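Local coordinates for protein latency-associated nuclear antigen (Murid herpesvirus 4, PDB 4BLG) that probably binds DNA through its C-terminal domain, the part described here, which pairs with a second copy to form a dimer, at residues 39-44 against 98-103; 43-48 against 111-116; 68-73 against 80-85. One frame throughout, in Å; residues are numbered along the deposited sequence.

Contact 1 of 3, residues 39-44 against 98-103; sequences SAVMFS and KLKRVV. With PO4 (phosphate ion), chain D.
Phe43 drives its ring against Val103 tip to tip, strand 39-45 meeting helix 93-110 without a hydrogen bond between them. The CE1 corner of Phe43 lies 3.5 Å from Val103 CG1, and CZ of the same ring is 3.6 Å from Val103 CB, so the ring's far corner rests on the branch point of the valine. The Phe43 CG sits anti to the carbonyl carbon (chi1 -67°), beside the backbone N. Leu99, one helical turn before Val103, meets the same ring at its edge, with its CG 4.3 Å from Phe43 CZ. Phenylalanine suits this place because it is long enough to carry its ring from strand to helix and apolar enough for a buried interface. Val41, two residues earlier, plays a double part: its CG2 meets Leu99 CD2 at 3.9 Å, while its CG1 lies over one face of the Phe43 ring, 3.6 Å above the plane and displaced toward the rim. This is the packing of an alpha+beta domain in which a helix lies along one face of an antiparallel sheet; the axes of 39-44 and 98-103 approach to 8.8 Å and run 28° apart. Ile58 also touches both Phe43 and Val103. At the margin, Lys100 brings its CB to 4.2 Å from Val41 CG2 before the chain leads its charge away. The poorly ordered Lys98 side chain faces elsewhere; its NZ donates to O4 of a phosphate ion at 2.7 Å, an ion probably from the crystallisation liquor and also bound by Arg25 and Leu26 N.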
loop_
_atom_site.group_PDB
_atom_site.type_symbol
_atom_site.label_atom_id
_atom_site.label_comp_id
_atom_site.label_asym_id
_atom_site.label_seq_id
_atom_site.Cartn_x
_atom_site.Cartn_y
_atom_site.Cartn_z
ATOM N N SER A 39 10.911 -2.944 0.624
ATOM C CA SER A 39 10.411 -2.034 -0.401
ATOM C C SER A 39 9.254 -2.603 -1.205
ATOM O O SER A 39 8.899 -3.778 -1.096
ATOM C CB SER A 39 11.523 -1.651 -1.360
ATOM O OG SER A 39 12.671 -1.213 -0.669
ATOM N N ALA A 40 8.661 -1.739 -2.013
ATOM C CA ALA A 40 7.603 -2.147 -2.908
ATOM C C ALA A 40 7.501 -1.145 -4.036
ATOM O O ALA A 40 8.100 -0.071 -3.989
ATOM C CB ALA A 40 6.286 -2.239 -2.167
ATOM N N VAL A 41 6.757 -1.512 -5.065
ATOM C CA VAL A 41 6.348 -0.544 -6.056
ATOM C C VAL A 41 4.835 -0.486 -6.029
ATOM O O VAL A 41 4.156 -1.514 -6.117
ATOM C CB VAL A 41 6.829 -0.912 -7.471
ATOM C CG1 VAL A 41 6.469 0.201 -8.449
ATOM C CG2 VAL A 41 8.334 -1.160 -7.479
ATOM N N MET A 42 4.302 0.713 -5.865
ATOM C CA MET A 42 2.883 0.927 -6.068
ATOM C C MET A 42 2.641 1.177 -7.546
ATOM O O MET A 42 3.143 2.152 -8.109
ATOM C CB MET A 42 2.391 2.125 -5.254
ATOM C CG MET A 42 0.889 2.379 -5.417
ATOM S SD MET A 42 0.297 3.775 -4.448
ATOM C CE MET A 42 0.215 3.021 -2.820
ATOM N N PHE A 43 1.880 0.284 -8.172
ATOM C CA PHE A 43 1.448 0.493 -9.542
ATOM C C PHE A 43 0.007 0.962 -9.491
ATOM O O PHE A 43 -0.819 0.321 -8.863
ATOM C CB PHE A 43 1.548 -0.793 -10.369
ATOM C CG PHE A 43 2.950 -1.262 -10.592
ATOM C CD1 PHE A 43 3.776 -0.620 -11.511
ATOM C CD2 PHE A 43 3.441 -2.362 -9.902
ATOM C CE1 PHE A 43 5.078 -1.055 -11.718
ATOM C CE2 PHE A 43 4.732 -2.801 -10.103
ATOM C CZ PHE A 43 5.558 -2.147 -11.012
ATOM N N SER A 44 -0.289 2.071 -10.161
ATOM C CA SER A 44 -1.605 2.672 -10.100
ATOM C C SER A 44 -2.122 3.048 -11.482
ATOM O O SER A 44 -1.358 3.197 -12.436
ATOM C CB SER A 44 -1.563 3.909 -9.207
ATOM O OG SER A 44 -0.629 4.850 -9.695
ATOM N N LYS A 98 14.624 -1.961 -10.049
ATOM C CA LYS A 98 14.628 -2.929 -11.165
ATOM C C LYS A 98 13.199 -3.289 -11.599
ATOM O O LYS A 98 12.876 -3.286 -12.783
ATOM C CB LYS A 98 15.363 -4.234 -10.798
ATOM C CG LYS A 98 15.830 -5.074 -12.012
ATOM C CD LYS A 98 16.200 -6.504 -11.595
ATOM C CE LYS A 98 17.597 -6.551 -10.964
ATOM N NZ LYS A 98 17.750 -7.615 -9.929
ATOM N N LEU A 99 12.356 -3.600 -10.622
ATOM C CA LEU A 99 10.996 -4.046 -10.871
ATOM C C LEU A 99 10.231 -2.960 -11.593
ATOM O O LEU A 99 9.491 -3.222 -12.535
ATOM C CB LEU A 99 10.290 -4.349 -9.548
ATOM C CG LEU A 99 8.814 -4.704 -9.724
ATOM C CD1 LEU A 99 8.683 -5.925 -10.625
ATOM C CD2 LEU A 99 8.130 -4.953 -8.395
ATOM N N LYS A 100 10.405 -1.730 -11.126
ATOM C CA LYS A 100 9.701 -0.600 -11.701
ATOM C C LYS A 100 10.136 -0.406 -13.147
ATOM O O LYS A 100 9.306 -0.170 -14.026
ATOM C CB LYS A 100 9.975 0.667 -10.894
ATOM C CG LYS A 100 9.130 1.845 -11.312
ATOM C CD LYS A 100 9.575 3.114 -10.634
ATOM C CE LYS A 100 8.795 4.305 -11.140
ATOM N NZ LYS A 100 9.688 5.451 -11.440
ATOM N N ARG A 101 11.438 -0.494 -13.385
ATOM C CA ARG A 101 11.996 -0.297 -14.718
ATOM C C ARG A 101 11.422 -1.283 -15.724
ATOM O O ARG A 101 11.042 -0.907 -16.839
ATOM C CB ARG A 101 13.513 -0.460 -14.687
ATOM C CG ARG A 101 14.202 -0.189 -16.024
ATOM C CD ARG A 101 15.713 -0.164 -15.832
ATOM N NE ARG A 101 16.005 0.974 -14.977
ATOM C CZ ARG A 101 16.617 0.922 -13.797
ATOM N NH1 ARG A 101 17.108 -0.206 -13.301
ATOM N NH2 ARG A 101 16.770 2.034 -13.103
ATOM N N VAL A 102 11.389 -2.551 -15.335
ATOM C CA VAL A 102 10.959 -3.618 -16.232
ATOM C C VAL A 102 9.473 -3.496 -16.541
ATOM O O VAL A 102 9.059 -3.480 -17.707
ATOM C CB VAL A 102 11.246 -4.993 -15.613
ATOM C CG1 VAL A 102 10.518 -6.088 -16.375
ATOM C CG2 VAL A 102 12.744 -5.254 -15.588
ATOM N N VAL A 103 8.673 -3.386 -15.484
ATOM C CA VAL A 103 7.231 -3.346 -15.640
ATOM C C VAL A 103 6.839 -2.154 -16.503
ATOM O O VAL A 103 6.014 -2.288 -17.392
ATOM C CB VAL A 103 6.504 -3.294 -14.281
ATOM C CG1 VAL A 103 5.007 -3.116 -14.489
ATOM C CG2 VAL A 103 6.779 -4.562 -13.488
HETATM P P PO4 D . 17.536 -10.184 -12.739
HETATM O O1 PO4 D . 17.708 -9.487 -14.063
HETATM O O2 PO4 D . 16.093 -10.122 -12.299
HETATM O O3 PO4 D . 17.920 -11.636 -12.821
HETATM O O4 PO4 D . 18.396 -9.485 -11.719
#

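Contact 2 of 3, residues 43-48 against 111-116; sequences FSSTHP and HSSVEG. With PO4 (phosphate ion), chain C.
Ser45 and Ser113 point their hydroxyls at each other, the two OG atoms 2.7 Å apart and hydrogen-bonded. The Ser45 OG, anti to its own backbone N (chi1 161°), reaches across the gap to Ser113 and also accepts from His47 N, forming an ST turn as the chain leaves the strand. Serine suits both positions because a short hydroxyl can serve neighbours on two sides. Beyond this pair, His47 and His111 each present a ring edge to one phosphate ion, probably from the crystallisation liquor: His47 ND1 donates to O2 at 2.9 Å and His111 ND1 to O3 at 2.8 Å. Thr50 adds a further bond to the ion from helix 48-57. Toward the sheet, Ser44 and Glu115 form an antiparallel hydrogen-bonded pair; Glu115 N donates to Ser44 O at 2.9 Å, nearly straight at 171°, and Ser44 N returns a bond to Glu115 O. Their side chains share a face, Ser44 OG lying 3.8 Å from Glu115 CB, with a water bound to Ser44 OG and weakly to Glu115 O. On the other face Gly116 leaves the Phe43 ring room, since a CB there would fall a tight 3.4 Å from Phe43 CE1. Val114 CG1 meets CD1 of the same ring. The whole is an antiparallel strand pair at the edge of the sheet, with flanking loops whose histidines hold a phosphate ion beside the N terminus of helix 48-57.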
loop_
_atom_site.group_PDB
_atom_site.type_symbol
_atom_site.label_atom_id
_atom_site.label_comp_id
_atom_site.label_asym_id
_atom_site.label_seq_id
_atom_site.Cartn_x
_atom_site.Cartn_y
_atom_site.Cartn_z
ATOM N N PHE A 43 1.880 0.284 -8.172
ATOM C CA PHE A 43 1.448 0.493 -9.542
ATOM C C PHE A 43 0.007 0.962 -9.491
ATOM O O PHE A 43 -0.819 0.321 -8.863
ATOM C CB PHE A 43 1.548 -0.793 -10.369
ATOM C CG PHE A 43 2.950 -1.262 -10.592
ATOM C CD1 PHE A 43 3.776 -0.620 -11.511
ATOM C CD2 PHE A 43 3.441 -2.362 -9.902
ATOM C CE1 PHE A 43 5.078 -1.055 -11.718
ATOM C CE2 PHE A 43 4.732 -2.801 -10.103
ATOM C CZ PHE A 43 5.558 -2.147 -11.012
ATOM N N SER A 44 -0.289 2.071 -10.161
ATOM C CA SER A 44 -1.605 2.672 -10.100
ATOM C C SER A 44 -2.122 3.048 -11.482
ATOM O O SER A 44 -1.358 3.197 -12.436
ATOM C CB SER A 44 -1.563 3.909 -9.207
ATOM O OG SER A 44 -0.629 4.850 -9.695
ATOM N N SER A 45 -3.435 3.212 -11.574
ATOM C CA SER A 45 -4.083 3.463 -12.845
ATOM C C SER A 45 -5.581 3.607 -12.629
ATOM O O SER A 45 -6.125 3.036 -11.700
ATOM C CB SER A 45 -3.811 2.295 -13.789
ATOM O OG SER A 45 -4.740 2.279 -14.847
ATOM N N THR A 46 -6.245 4.361 -13.495
ATOM C CA THR A 46 -7.697 4.526 -13.412
ATOM C C THR A 46 -8.422 3.359 -14.073
ATOM O O THR A 46 -9.660 3.290 -14.060
ATOM C CB THR A 46 -8.165 5.823 -14.093
ATOM O OG1 THR A 46 -7.793 5.803 -15.474
ATOM C CG2 THR A 46 -7.560 7.050 -13.419
ATOM N N HIS A 47 -7.649 2.448 -14.656
ATOM C CA HIS A 47 -8.201 1.272 -15.322
ATOM C C HIS A 47 -8.005 0.014 -14.470
ATOM O O HIS A 47 -6.906 -0.533 -14.400
ATOM C CB HIS A 47 -7.520 1.087 -16.676
ATOM C CG HIS A 47 -7.760 2.213 -17.627
ATOM N ND1 HIS A 47 -7.027 2.380 -18.783
ATOM C CD2 HIS A 47 -8.652 3.231 -17.597
ATOM C CE1 HIS A 47 -7.456 3.452 -19.423
ATOM N NE2 HIS A 47 -8.444 3.987 -18.726
ATOM N N PRO A 48 -9.073 -0.459 -13.821
ATOM C CA PRO A 48 -8.895 -1.584 -12.892
ATOM C C PRO A 48 -8.575 -2.911 -13.597
ATOM O O PRO A 48 -7.968 -3.804 -13.005
ATOM C CB PRO A 48 -10.246 -1.660 -12.169
ATOM C CG PRO A 48 -11.228 -1.041 -13.118
ATOM C CD PRO A 48 -10.474 -0.002 -13.899
ATOM N N HIS A 111 0.436 -0.360 -21.977
ATOM C CA HIS A 111 -0.475 0.089 -20.916
ATOM C C HIS A 111 -0.079 1.458 -20.408
ATOM O O HIS A 111 0.383 1.594 -19.275
ATOM C CB HIS A 111 -0.451 -0.880 -19.737
ATOM C CG HIS A 111 -0.891 -2.265 -20.084
ATOM N ND1 HIS A 111 -2.188 -2.577 -20.429
ATOM C CD2 HIS A 111 -0.202 -3.429 -20.116
ATOM C CE1 HIS A 111 -2.277 -3.870 -20.675
ATOM N NE2 HIS A 111 -1.085 -4.410 -20.489
ATOM N N SER A 112 -0.270 2.466 -21.249
ATOM C CA SER A 112 0.174 3.821 -20.949
ATOM C C SER A 112 -0.532 4.438 -19.737
ATOM O O SER A 112 -0.089 5.460 -19.214
ATOM C CB SER A 112 -0.048 4.703 -22.171
ATOM O OG SER A 112 -1.392 4.605 -22.605
ATOM N N SER A 113 -1.630 3.831 -19.296
ATOM C CA SER A 113 -2.347 4.333 -18.117
ATOM C C SER A 113 -1.626 4.028 -16.802
ATOM O O SER A 113 -1.977 4.572 -15.754
ATOM C CB SER A 113 -3.740 3.711 -18.036
ATOM O OG SER A 113 -3.697 2.487 -17.316
ATOM N N VAL A 114 -0.639 3.141 -16.842
ATOM C CA VAL A 114 -0.051 2.632 -15.607
ATOM C C VAL A 114 1.112 3.497 -15.124
ATOM O O VAL A 114 1.982 3.873 -15.904
ATOM C CB VAL A 114 0.424 1.174 -15.775
ATOM C CG1 VAL A 114 1.209 0.717 -14.563
ATOM C CG2 VAL A 114 -0.764 0.255 -16.000
ATOM N N GLU A 115 1.103 3.814 -13.829
ATOM C CA GLU A 115 2.200 4.528 -13.190
ATOM C C GLU A 115 2.822 3.654 -12.110
ATOM O O GLU A 115 2.176 2.755 -11.577
ATOM C CB GLU A 115 1.713 5.840 -12.568
ATOM C CG GLU A 115 1.315 6.909 -13.577
ATOM C CD GLU A 115 0.899 8.220 -12.916
ATOM O OE1 GLU A 115 0.906 8.304 -11.667
ATOM O OE2 GLU A 115 0.564 9.171 -13.652
ATOM N N GLY A 116 4.083 3.932 -11.794
ATOM C CA GLY A 116 4.814 3.184 -10.790
ATOM C C GLY A 116 5.490 4.138 -9.823
ATOM O O GLY A 116 6.030 5.163 -10.237
HETATM P P PO4 C . -4.144 0.841 -20.368
HETATM O O1 PO4 C . -4.935 1.810 -21.200
HETATM O O2 PO4 C . -4.993 0.427 -19.197
HETATM O O3 PO4 C . -3.810 -0.371 -21.195
HETATM O O4 PO4 C . -2.891 1.497 -19.833
HETATM O O HOH W 1 1.966 4.507 -8.787
HETATM O O HOH W 2 -1.338 6.803 -11.082
HETATM O O HOH W 3 -4.230 6.114 -15.181
#

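Contact 3 of 3, residues 68-73 against 80-85; sequences VSCLPL and QCVTYY
Leu71 and Tyr85 cross obliquely, Leu71 CD2 lying 3.4 Å from Tyr85 CD1, in an antiparallel hairpin at the edge of the four-stranded sheet. Here strands 64-70 and 84-90 pair side by side, 64-70 being an outermost strand within this chain. The Tyr85 chi1 of 83° sets CG between the backbone N and the carbonyl carbon. The edge of the ring faces the backbone between Cys70 and Leu71, with CE1 3.5 Å from Cys70 O, while Ser69 CB approaches the ring obliquely. A large aromatic fits because it can span three residues of the partner strand. Farther along, Leu71 CD1 meets the methyl CG2 of Thr83, a branched residue that offers an apolar surface here.

On the opposite face of the pair, Cys70 SG is 3.6 Å from Tyr84 CE2 and 4.5 Å from the centroid of the Tyr84 ring, a sulfur-aromatic contact placed obliquely, 58° off the normal. Cys70 CB packs on Val82 CG2, and Val68 CG1 packs on Tyr84 CB, so small and branched groups flank the second tyrosine; Leu51 of helix 48-57 touches both Val68 and Tyr84.

The backbone fixes this register. Ser69 and Tyr85 exchange two backbone hydrogen bonds. Leu71 N adds a straight bond to Thr83 O (2.8 Å, 172°), and beyond it a water bridges Leu71 O to Thr83 N. At the dimer interface Tyr85 OH hydrogen-bonds to Tyr85 OH of the second subunit, and within the chain one water lies 2.7 Å from both Ser69 OG and Tyr85 OH.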
loop_
_atom_site.group_PDB
_atom_site.type_symbol
_atom_site.label_atom_id
_atom_site.label_comp_id
_atom_site.label_asym_id
_atom_site.label_seq_id
_atom_site.Cartn_x
_atom_site.Cartn_y
_atom_site.Cartn_z
ATOM N N VAL A 68 -5.895 -5.852 -6.326
ATOM C CA VAL A 68 -6.142 -4.473 -6.706
ATOM C C VAL A 68 -7.077 -3.844 -5.670
ATOM O O VAL A 68 -8.082 -4.445 -5.310
ATOM C CB VAL A 68 -6.794 -4.389 -8.094
ATOM C CG1 VAL A 68 -7.051 -2.948 -8.479
ATOM C CG2 VAL A 68 -5.920 -5.083 -9.151
ATOM N N SER A 69 -6.731 -2.653 -5.188
ATOM C CA SER A 69 -7.642 -1.856 -4.362
ATOM C C SER A 69 -7.783 -0.432 -4.932
ATOM O O SER A 69 -7.417 -0.178 -6.083
ATOM C CB SER A 69 -7.170 -1.817 -2.912
ATOM O OG SER A 69 -8.165 -1.270 -2.069
ATOM N N CYS A 70 -8.348 0.476 -4.139
ATOM C CA CYS A 70 -8.601 1.851 -4.583
ATOM C C CYS A 70 -7.854 2.839 -3.707
ATOM O O CYS A 70 -7.730 2.635 -2.501
ATOM C CB CYS A 70 -10.097 2.190 -4.489
ATOM S SG CYS A 70 -11.200 1.039 -5.309
ATOM N N LEU A 71 -7.374 3.922 -4.305
ATOM C CA LEU A 71 -6.854 5.028 -3.516
ATOM C C LEU A 71 -8.013 5.922 -3.070
ATOM O O LEU A 71 -9.028 6.028 -3.751
ATOM C CB LEU A 71 -5.842 5.841 -4.311
ATOM C CG LEU A 71 -4.567 5.093 -4.698
ATOM C CD1 LEU A 71 -3.700 5.955 -5.609
ATOM C CD2 LEU A 71 -3.795 4.672 -3.462
ATOM N N PRO A 72 -7.871 6.567 -1.911
ATOM C CA PRO A 72 -8.948 7.477 -1.514
ATOM C C PRO A 72 -8.931 8.751 -2.350
ATOM O O PRO A 72 -7.868 9.204 -2.766
ATOM C CB PRO A 72 -8.619 7.795 -0.059
ATOM C CG PRO A 72 -7.151 7.623 0.047
ATOM C CD PRO A 72 -6.763 6.553 -0.943
ATOM N N LEU A 73 -10.108 9.312 -2.590
ATOM C CA LEU A 73 -10.226 10.591 -3.267
ATOM C C LEU A 73 -9.669 11.714 -2.411
ATOM O O LEU A 73 -9.803 11.700 -1.186
ATOM C CB LEU A 73 -11.694 10.878 -3.575
ATOM C CG LEU A 73 -12.277 9.969 -4.651
ATOM C CD1 LEU A 73 -13.761 10.242 -4.811
ATOM C CD2 LEU A 73 -11.534 10.169 -5.965
ATOM N N GLN A 80 -12.947 13.073 -10.132
ATOM C CA GLN A 80 -14.163 12.266 -10.178
ATOM C C GLN A 80 -13.899 10.916 -10.846
ATOM O O GLN A 80 -14.806 10.294 -11.395
ATOM C CB GLN A 80 -15.272 13.006 -10.928
ATOM C CG GLN A 80 -16.612 13.018 -10.204
ATOM C CD GLN A 80 -17.649 13.867 -10.918
ATOM O OE1 GLN A 80 -17.364 14.464 -11.954
ATOM N NE2 GLN A 80 -18.858 13.928 -10.367
ATOM N N CYS A 81 -12.670 10.467 -10.755
ATOM C CA CYS A 81 -12.302 9.194 -11.298
ATOM C C CYS A 81 -11.494 8.497 -10.252
ATOM O O CYS A 81 -10.480 9.006 -9.830
ATOM C CB CYS A 81 -11.423 9.430 -12.498
ATOM S SG CYS A 81 -11.515 8.098 -13.657
ATOM N N VAL A 82 -11.919 7.332 -9.828
ATOM C CA VAL A 82 -11.152 6.625 -8.831
ATOM C C VAL A 82 -9.836 6.187 -9.464
ATOM O O VAL A 82 -9.750 5.934 -10.669
ATOM C CB VAL A 82 -11.909 5.431 -8.215
ATOM C CG1 VAL A 82 -12.328 4.440 -9.277
ATOM C CG2 VAL A 82 -11.044 4.756 -7.159
ATOM N N THR A 83 -8.801 6.159 -8.645
ATOM C CA THR A 83 -7.513 5.651 -9.062
ATOM C C THR A 83 -7.277 4.358 -8.298
ATOM O O THR A 83 -7.330 4.334 -7.069
ATOM C CB THR A 83 -6.414 6.668 -8.779
ATOM O OG1 THR A 83 -6.661 7.839 -9.560
ATOM C CG2 THR A 83 -5.041 6.101 -9.123
ATOM N N TYR A 84 -7.092 3.273 -9.037
ATOM C CA TYR A 84 -6.804 1.977 -8.438
ATOM C C TYR A 84 -5.302 1.778 -8.271
ATOM O O TYR A 84 -4.508 2.489 -8.869
ATOM C CB TYR A 84 -7.402 0.869 -9.285
ATOM C CG TYR A 84 -8.885 1.033 -9.527
ATOM C CD1 TYR A 84 -9.353 1.781 -10.597
ATOM C CD2 TYR A 84 -9.811 0.448 -8.689
ATOM C CE1 TYR A 84 -10.706 1.931 -10.826
ATOM C CE2 TYR A 84 -11.168 0.596 -8.908
ATOM C CZ TYR A 84 -11.608 1.337 -9.975
ATOM O OH TYR A 84 -12.960 1.478 -10.190
ATOM N N TYR A 85 -4.918 0.824 -7.426
ATOM C CA TYR A 85 -3.506 0.558 -7.172
ATOM C C TYR A 85 -3.297 -0.865 -6.717
ATOM O O TYR A 85 -4.230 -1.548 -6.342
ATOM C CB TYR A 85 -2.951 1.494 -6.095
ATOM C CG TYR A 85 -3.230 1.022 -4.680
ATOM C CD1 TYR A 85 -4.402 1.382 -4.021
ATOM C CD2 TYR A 85 -2.319 0.219 -4.000
ATOM C CE1 TYR A 85 -4.659 0.949 -2.722
ATOM C CE2 TYR A 85 -2.565 -0.212 -2.705
ATOM C CZ TYR A 85 -3.736 0.154 -2.073
ATOM O OH TYR A 85 -3.977 -0.277 -0.785
HETATM O O HOH W 4 -6.524 -0.824 0.090
HETATM O O HOH W 5 -9.008 7.438 -6.124
#

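Overall arrangement
After helices 13-22 and 24-27 the chain enters strand 39-45, where contacts 1 and 2 both begin and share Phe43 and Ser44. It then runs through helix 48-57 and strand 64-70 before turning back, and contact 3 closes this short hairpin, a loop lying wholly within the two larger ones. Strand 84-90 leads into helix 93-110, whose return to strand 39-45 closes contact 1; the chain continues to 111-116, closing the still longer loop of contact 2. Together they tie the helix to one face of the sheet, pair its strands, and link the hairpin to the centre, Ser45 O probably accepting from Tyr84 N. All three contacts reach the second subunit.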